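Local coordinates for protein fimbrial subunit CupB6 (Pseudomonas aeruginosa, PDB 5CYL) that serves as the adhesive tip subunit of a chaperone-usher pilus, where it probably mediates attachment of the bacterium during biofilm formation, at residues L129-P133 with G134-A138; T144-S147 with G148-L152. One frame throughout, in Å; residues are numbered along the deposited sequence.

Interaction 1: L129-P133 with G134-A138; sequences LTVDP and GELPA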
ATOM      1  N   LEU A 129     -10.164   2.255   4.493  1.00 33.77           N
ATOM      2  CA  LEU A 129      -9.908   2.646   3.116  1.00 34.03           C
ATOM      3  C   LEU A 129     -10.961   3.645   2.647  1.00 35.50           C
ATOM      4  O   LEU A 129     -12.134   3.313   2.520  1.00 36.22           O
ATOM      5  CB  LEU A 129      -9.884   1.410   2.213  1.00 35.04           C
ATOM      6  CG  LEU A 129      -9.864   1.657   0.696  1.00 35.83           C
ATOM      7  CD1 LEU A 129      -8.507   2.130   0.246  1.00 39.11           C
ATOM      8  CD2 LEU A 129     -10.257   0.389  -0.040  1.00 36.10           C
ATOM      9  N   THR A 130     -10.523   4.870   2.385  1.00 34.49           N
ATOM     10  CA  THR A 130     -11.419   5.941   1.921  1.00 36.91           C
ATOM     11  C   THR A 130     -11.470   6.107   0.392  1.00 38.84           C
ATOM     12  O   THR A 130     -12.226   6.928  -0.124  1.00 41.27           O
ATOM     13  CB  THR A 130     -11.053   7.291   2.563  1.00 40.04           C
ATOM     14  OG1 THR A 130      -9.653   7.565   2.353  1.00 44.38           O
ATOM     15  CG2 THR A 130     -11.327   7.260   4.058  1.00 39.30           C
ATOM     16  N   VAL A 131     -10.678   5.314  -0.317  1.00 39.05           N
ATOM     17  CA  VAL A 131     -10.623   5.374  -1.788  1.00 37.13           C
ATOM     18  C   VAL A 131     -10.519   3.971  -2.387  1.00 39.69           C
ATOM     19  O   VAL A 131     -10.212   3.035  -1.689  1.00 40.90           O
ATOM     20  CB  VAL A 131      -9.441   6.237  -2.290  1.00 35.08           C
ATOM     21  CG1 VAL A 131      -9.531   7.642  -1.725  1.00 31.33           C
ATOM     22  CG2 VAL A 131      -8.103   5.586  -1.936  1.00 30.47           C
ATOM     23  N   ASP A 132     -10.811   3.866  -3.682  1.00 41.15           N
ATOM     24  CA  ASP A 132     -10.686   2.606  -4.409  1.00 44.38           C
ATOM     25  C   ASP A 132      -9.235   2.150  -4.415  1.00 44.21           C
ATOM     26  O   ASP A 132      -8.330   2.997  -4.443  1.00 44.58           O
ATOM     27  CB  ASP A 132     -11.203   2.765  -5.823  1.00 51.49           C
ATOM     28  CG  ASP A 132     -12.724   2.934  -5.871  1.00 63.47           C
ATOM     29  OD1 ASP A 132     -13.449   2.071  -5.316  1.00 72.49           O
ATOM     30  OD2 ASP A 132     -13.198   3.944  -6.439  1.00 65.98           O
ATOM     31  N   PRO A 133      -8.984   0.821  -4.340  1.00 44.89           N
ATOM     32  CA  PRO A 133      -7.565   0.425  -4.200  1.00 48.91           C
ATOM     33  C   PRO A 133      -6.621   0.926  -5.295  1.00 58.86           C
ATOM     34  O   PRO A 133      -5.476   1.238  -5.023  1.00 72.38           O
ATOM     35  CB  PRO A 133      -7.623  -1.112  -4.210  1.00 44.76           C
ATOM     36  CG  PRO A 133      -8.964  -1.427  -3.677  1.00 42.62           C
ATOM     37  CD  PRO A 133      -9.812  -0.419  -4.409  1.00 42.88           C
ATOM     38  N   GLY A 134      -7.115   0.995  -6.518  1.00 58.97           N
ATOM     39  CA  GLY A 134      -6.305   1.465  -7.637  1.00 61.18           C
ATOM     40  C   GLY A 134      -5.846   2.889  -7.386  1.00 63.64           C
ATOM     41  O   GLY A 134      -4.742   3.277  -7.749  1.00 72.06           O
ATOM     42  N   GLU A 135      -6.714   3.644  -6.730  1.00 59.24           N
ATOM     43  CA  GLU A 135      -6.482   5.050  -6.375  1.00 55.22           C
ATOM     44  C   GLU A 135      -5.342   5.244  -5.366  1.00 53.41           C
ATOM     45  O   GLU A 135      -4.802   6.328  -5.250  1.00 48.44           O
ATOM     46  CB  GLU A 135      -7.762   5.665  -5.812  1.00 57.62           C
ATOM     47  CG  GLU A 135      -8.220   6.928  -6.532  1.00 73.54           C
ATOM     48  CD  GLU A 135      -8.641   6.670  -7.960  1.00 89.67           C
ATOM     49  OE1 GLU A 135      -9.788   6.241  -8.184  1.00 91.72           O
ATOM     50  OE2 GLU A 135      -7.827   6.906  -8.869  1.00102.43           O
ATOM     51  N   LEU A 136      -5.005   4.183  -4.645  1.00 53.23           N
ATOM     52  CA  LEU A 136      -3.995   4.232  -3.599  1.00 50.41           C
ATOM     53  C   LEU A 136      -2.585   4.599  -4.103  1.00 48.98           C
ATOM     54  O   LEU A 136      -2.229   4.218  -5.244  1.00 53.40           O
ATOM     55  CB  LEU A 136      -3.953   2.908  -2.839  1.00 47.36           C
ATOM     56  CG  LEU A 136      -4.998   2.730  -1.742  1.00 47.46           C
ATOM     57  CD1 LEU A 136      -4.957   1.291  -1.202  1.00 46.77           C
ATOM     58  CD2 LEU A 136      -4.779   3.724  -0.614  1.00 41.31           C
ATOM     59  N   PRO A 137      -1.778   5.343  -3.251  1.00 47.74           N
ATOM     60  CA  PRO A 137      -0.481   5.710  -3.845  1.00 46.33           C
ATOM     61  C   PRO A 137       0.532   4.571  -3.976  1.00 51.41           C
ATOM     62  O   PRO A 137       0.401   3.538  -3.320  1.00 46.34           O
ATOM     63  CB  PRO A 137       0.078   6.776  -2.867  1.00 43.63           C
ATOM     64  CG  PRO A 137      -1.039   7.185  -1.992  1.00 44.52           C
ATOM     65  CD  PRO A 137      -1.821   5.918  -1.856  1.00 45.11           C
ATOM     66  N   ALA A 138       1.529   4.785  -4.821  1.00 55.06           N
ATOM     67  CA  ALA A 138       2.630   3.828  -5.004  1.00 58.47           C
ATOM     68  C   ALA A 138       3.541   3.793  -3.775  1.00 57.48           C
ATOM     69  O   ALA A 138       3.655   4.767  -3.055  1.00 53.44           O
ATOM     70  CB  ALA A 138       3.426   4.173  -6.246  1.00 55.04           C
TER
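The side chains of L129 and V131 meet that of L136 in a local contact round a chain turn, where strand 118-129 ends and the long loop to strand 151-160 begins. Methyl CD1 of L129 meets L136 CD1 at 3.9 Å, the two side chains crossing at a slant. With CG1 anti to the carbonyl carbon (chi1 -57°), V131 has CG2 between the backbone N and the carbonyl carbon, turned to L136 CD2 at 4.0 Å and to the CB of E135 at 3.9 Å. Branched and long aliphatic residues suit such a small apolar patch; L136 also packs on L26, and L129 on T30. The bend itself consists of two overlapping turns, D132-E135 and P133-L136, with backbone angles near -60/-30. E135 N gives a weak bond to D132 O at 2.9 Å, while L136 N reaches P133 O at 3.0 Å. P133 fits the second place of the first turn because its ring already fixes phi near -57°. On the outer side D132 and E135 have their carboxylates near each other, OD2 to OE1 4.5 Å, and the exposed position probably makes this pair of like charges tolerable.

Interaction 2: T144-S147 with G148-L152; sequences TSVS and GSATL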
ATOM      1  N   THR A 144       2.062   6.242   9.665  1.00 50.61           N
ATOM      2  CA  THR A 144       2.815   6.652  10.848  1.00 50.46           C
ATOM      3  C   THR A 144       2.165   7.789  11.627  1.00 51.81           C
ATOM      4  O   THR A 144       2.444   7.975  12.811  1.00 57.31           O
ATOM      5  CB  THR A 144       4.237   7.056  10.481  1.00 50.79           C
ATOM      6  OG1 THR A 144       4.165   8.116   9.530  1.00 54.56           O
ATOM      7  CG2 THR A 144       4.991   5.862   9.866  1.00 47.33           C
ATOM      8  N   SER A 145       1.320   8.561  10.963  1.00 47.48           N
ATOM      9  CA  SER A 145       0.785   9.766  11.577  1.00 46.29           C
ATOM     10  C   SER A 145      -0.513  10.207  10.925  1.00 46.12           C
ATOM     11  O   SER A 145      -0.870   9.759   9.855  1.00 51.80           O
ATOM     12  CB  SER A 145       1.827  10.866  11.511  1.00 45.09           C
ATOM     13  OG  SER A 145       1.238  12.123  11.677  1.00 52.10           O
ATOM     14  N   VAL A 146      -1.240  11.049  11.634  1.00 46.47           N
ATOM     15  CA  VAL A 146      -2.371  11.752  11.062  1.00 47.35           C
ATOM     16  C   VAL A 146      -1.806  12.871  10.204  1.00 48.87           C
ATOM     17  O   VAL A 146      -0.774  13.428  10.527  1.00 49.47           O
ATOM     18  CB  VAL A 146      -3.314  12.304  12.148  1.00 43.83           C
ATOM     19  CG1 VAL A 146      -3.590  11.209  13.148  1.00 43.55           C
ATOM     20  CG2 VAL A 146      -2.708  13.506  12.843  1.00 51.55           C
ATOM     21  N   SER A 147      -2.486  13.186   9.117  1.00 57.60           N
ATOM     22  CA  SER A 147      -2.113  14.312   8.274  1.00 62.55           C
ATOM     23  C   SER A 147      -2.496  15.613   8.958  1.00 65.95           C
ATOM     24  O   SER A 147      -3.481  15.677   9.664  1.00 79.00           O
ATOM     25  CB  SER A 147      -2.768  14.182   6.884  1.00 64.08           C
ATOM     26  OG  SER A 147      -3.353  15.386   6.415  1.00 62.05           O
ATOM     27  N   GLY A 148      -1.719  16.656   8.729  1.00 58.07           N
ATOM     28  CA  GLY A 148      -2.096  17.990   9.192  1.00 56.23           C
ATOM     29  C   GLY A 148      -1.861  18.268  10.652  1.00 56.43           C
ATOM     30  O   GLY A 148      -1.055  17.629  11.306  1.00 54.64           O
ATOM     31  N   SER A 149      -2.571  19.259  11.167  1.00 55.66           N
ATOM     32  CA  SER A 149      -2.427  19.663  12.556  1.00 59.12           C
ATOM     33  C   SER A 149      -3.462  19.049  13.490  1.00 60.63           C
ATOM     34  O   SER A 149      -3.573  19.444  14.646  1.00 62.07           O
ATOM     35  CB  SER A 149      -2.466  21.188  12.664  1.00 58.65           C
ATOM     36  OG  SER A 149      -3.660  21.703  12.119  1.00 62.27           O
ATOM     37  N   ALA A 150      -4.231  18.095  12.986  1.00 57.12           N
ATOM     38  CA  ALA A 150      -5.281  17.481  13.793  1.00 57.87           C
ATOM     39  C   ALA A 150      -4.703  16.814  15.054  1.00 59.44           C
ATOM     40  O   ALA A 150      -3.708  16.091  14.994  1.00 57.99           O
ATOM     41  CB  ALA A 150      -6.060  16.462  12.982  1.00 50.53           C
ATOM     42  N   THR A 151      -5.349  17.074  16.185  1.00 55.27           N
ATOM     43  CA  THR A 151      -4.899  16.556  17.472  1.00 54.95           C
ATOM     44  C   THR A 151      -5.992  15.779  18.192  1.00 52.00           C
ATOM     45  O   THR A 151      -7.149  16.175  18.198  1.00 50.93           O
ATOM     46  CB  THR A 151      -4.352  17.662  18.402  1.00 54.39           C
ATOM     47  OG1 THR A 151      -5.290  18.727  18.484  1.00 61.84           O
ATOM     48  CG2 THR A 151      -3.057  18.213  17.870  1.00 52.73           C
ATOM     49  N   LEU A 152      -5.606  14.648  18.776  1.00 48.13           N
ATOM     50  CA  LEU A 152      -6.510  13.794  19.547  1.00 48.66           C
ATOM     51  C   LEU A 152      -6.507  14.141  21.054  1.00 49.38           C
ATOM     52  O   LEU A 152      -5.484  13.961  21.734  1.00 49.36           O
ATOM     53  CB  LEU A 152      -6.106  12.310  19.376  1.00 43.46           C
ATOM     54  CG  LEU A 152      -6.958  11.319  20.207  1.00 38.41           C
ATOM     55  CD1 LEU A 152      -8.401  11.412  19.702  1.00 35.75           C
ATOM     56  CD2 LEU A 152      -6.437   9.879  20.179  1.00 33.69           C
TER
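V146 and A150 face each other across the bend that leads into strand 151-160, the last step of the connection that carries the chain from one sheet of the amino-terminal beta domain to the other. Methyl CG2 of V146 lies 3.5 Å from the carbonyl oxygen A150 O and 4.5 Å from A150 CB, an ordinary contact with the oxygen and a loose one with CB. With CG1 set anti to its own carbonyl carbon (chi1 -48°), V146 presents CG2 to the far limb of the bend. Both residues are buried and apolar, as their place demands: V146 also packs on W64 and on S193 and I194 of the short helix 191-194, and A150, small and apolar, rests on V67.

No hydrogen bond closes the bend between its limbs; S147 O and A150 N stand 4.2 Å apart, so this is an open reversal, wider than a classical beta turn. G148 makes it possible, for its phi of 78° is one that a residue without a side chain adopts easily. On the near limb, S145 OG donates to V146 O at 2.7 Å, meeting it 30° from the carbonyl plane, so a short polar side chain occupies the oxygen of the next residue.

Different parts of the domain hold the two limbs. The backbones of S145 and S147 bond to D79 and A77, at the end of strand 76-77, whereas T151 bonds to S65 through both backbone and hydroxyl, and L152 pairs with L188. S149, at the exposed outside of the bend, makes a weak bond from its hydroxyl to G66 O. Such a crossing, with hydrophobic residues turned inward and glycine and serine outside, is characteristic of the inter-sheet connections of a beta sandwich.

In the fold
Interactions 1 and 2 follow each other along the single connection between strands 118-129 and 151-160: the turn at 129-138 ends the first strand, and the bend at 144-152 starts the second. Their centres lie 19 Å apart and their nearest atoms about 11 Å, so the two do not touch. Interaction 1 is closer to the middle of the elongated chain; K207 NZ makes a weak hydrogen bond to P137 O, a link toward the carboxy-terminal, fimbrial-family part. Interaction 2 leads the chain into the four-stranded sheet, where 151-160 lies between strands 56-65 and 185-189. Together they turn the chain out of one sheet and into the other.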